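PDB 4R8X: uricase from Bacillus fastidiosus, which catalyses the oxidation of urate by molecular oxygen to 5-hydroxyisourate, the first step of the route from urate to (S)-allantoin. Local coordinates for the interface of chains A and B. Sequence-based numbering; all coordinates share one arbitrary frame. Chains: chain A/B, Uricase.

The interface of chains A and B. Residues chain A 75, 78-79, 102-103; chain B 185-187.
B:Tyr187 lays one face of its phenol ring against A:Phe75, whose edge carbon CD2 sits over the centre of that ring and comes within 3.5 Å of CZ. A flat aromatic suits this place, offering one broad face to a hydrophobic neighbour while its other face is backed by CG of B:Glu186 from its own chain. With CG anti to the backbone N (chi1 -170°), the A:Phe75 ring points CD2 and CE2 at the phenol, and carries CE1 of A:His79 over one face, toward the rim. That imidazole is fixed by an in-plane bond from ND1 to the carbonyl O of A:Phe75 one helical turn back, 2.8 Å long. An alanine in place of B:Tyr187 would probably leave the A:Phe75 ring without its aromatic partner and open a gap between the helix and the loop.

The extended side chain of A:Arg78 runs past B:Tyr187 and gives NH1 to the main-chain O of B:Glu186 at 2.8 Å, nearly in the guanidinium plane but above the carbonyl plane. A long arginine suits this reach past the ring to the loop's carbonyl, its CD methylene sitting at the CD1/CE1 edge. CG of A:Lys102 lies over the centre of the A:Tyr103 ring, and the bend at chi2 (60°) then turns this long cationic chain so that NZ reaches OE1 of B:Glu186, a salt bridge of 2.9 Å. The rigid ring of A:Tyr103 carries its OH out to donate to the syn lone pair of B:Asp185 OD2 at 2.6 Å, and water 1 links the same hydroxyl to OD1. The short carboxylate serves both chains, for OD1 also accepts a hydrogen bond from the backbone N of B:Tyr187 (3.0 Å), bracing the turn.

Loop residues 185-187 of chain B dock against helix 69-82 and the C-terminal end of helix 88-102 of chain A; the two-fold repeats this patch with the chains exchanged, within a tetrameric assembly.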
# COMPACT_ATOMS: atom_id res chain seq x y z
N PHE A 75 26.70 -11.99 3.29
CA PHE A 75 26.82 -13.33 3.83
C PHE A 75 25.62 -14.18 3.38
O PHE A 75 25.79 -15.31 2.90
CB PHE A 75 26.90 -13.24 5.36
CG PHE A 75 27.26 -14.53 6.06
CD1 PHE A 75 26.29 -15.49 6.32
CD2 PHE A 75 28.55 -14.73 6.52
CE1 PHE A 75 26.62 -16.66 7.03
CE2 PHE A 75 28.87 -15.88 7.20
CZ PHE A 75 27.91 -16.85 7.45
N ARG A 78 25.70 -14.80 -0.57
CA ARG A 78 26.71 -15.78 -0.95
C ARG A 78 26.33 -17.20 -0.52
O ARG A 78 26.62 -18.17 -1.23
CB ARG A 78 28.08 -15.39 -0.43
CG ARG A 78 28.54 -14.06 -0.98
CD ARG A 78 29.87 -13.62 -0.40
NE ARG A 78 30.06 -12.19 -0.60
CZ ARG A 78 31.13 -11.51 -0.21
NH1 ARG A 78 32.13 -12.13 0.40
NH2 ARG A 78 31.21 -10.21 -0.44
N HIS A 79 25.68 -17.33 0.63
CA HIS A 79 25.23 -18.64 1.06
C HIS A 79 24.08 -19.17 0.21
O HIS A 79 23.91 -20.38 0.08
CB HIS A 79 24.93 -18.68 2.57
CG HIS A 79 26.17 -18.81 3.41
ND1 HIS A 79 26.98 -17.73 3.72
CD2 HIS A 79 26.77 -19.89 3.96
CE1 HIS A 79 28.02 -18.15 4.42
NE2 HIS A 79 27.92 -19.45 4.58
N LYS A 102 31.05 -18.71 11.93
CA LYS A 102 31.96 -17.64 11.51
C LYS A 102 32.28 -16.64 12.63
O LYS A 102 33.41 -16.17 12.76
CB LYS A 102 31.37 -16.89 10.31
CG LYS A 102 32.25 -15.79 9.75
CD LYS A 102 33.58 -16.31 9.28
CE LYS A 102 34.45 -15.17 8.78
NZ LYS A 102 35.72 -15.69 8.24
N TYR A 103 31.27 -16.32 13.44
CA TYR A 103 31.38 -15.24 14.42
C TYR A 103 31.16 -15.75 15.85
O TYR A 103 30.03 -15.87 16.32
CB TYR A 103 30.40 -14.11 14.08
CG TYR A 103 30.67 -13.53 12.70
CD1 TYR A 103 31.83 -12.81 12.45
CD2 TYR A 103 29.77 -13.70 11.65
CE1 TYR A 103 32.10 -12.29 11.21
CE2 TYR A 103 30.02 -13.17 10.39
CZ TYR A 103 31.20 -12.47 10.18
OH TYR A 103 31.48 -11.94 8.95
N ASP B 185 36.22 -8.43 7.26
CA ASP B 185 36.62 -9.75 6.80
C ASP B 185 36.19 -9.90 5.36
O ASP B 185 35.90 -8.91 4.69
CB ASP B 185 36.09 -10.87 7.71
CG ASP B 185 34.57 -10.89 7.84
OD1 ASP B 185 33.87 -10.32 6.97
OD2 ASP B 185 34.07 -11.51 8.81
N GLU B 186 36.15 -11.14 4.87
CA GLU B 186 35.85 -11.36 3.46
C GLU B 186 34.42 -10.99 3.08
O GLU B 186 34.11 -10.86 1.90
CB GLU B 186 36.15 -12.80 3.04
CG GLU B 186 35.26 -13.85 3.67
CD GLU B 186 35.78 -14.35 4.99
OE1 GLU B 186 35.42 -15.49 5.39
OE2 GLU B 186 36.57 -13.62 5.64
N TYR B 187 33.56 -10.81 4.08
CA TYR B 187 32.17 -10.44 3.80
C TYR B 187 31.96 -8.93 3.82
O TYR B 187 30.88 -8.45 3.52
CB TYR B 187 31.21 -11.11 4.80
CG TYR B 187 31.18 -12.60 4.63
CD1 TYR B 187 30.50 -13.18 3.58
CD2 TYR B 187 31.86 -13.42 5.52
CE1 TYR B 187 30.48 -14.55 3.41
CE2 TYR B 187 31.85 -14.79 5.36
CZ TYR B 187 31.17 -15.35 4.31
OH TYR B 187 31.15 -16.71 4.15
O HOH W 1 31.63 -9.18 8.22
O HOH W 2 38.18 -13.97 7.42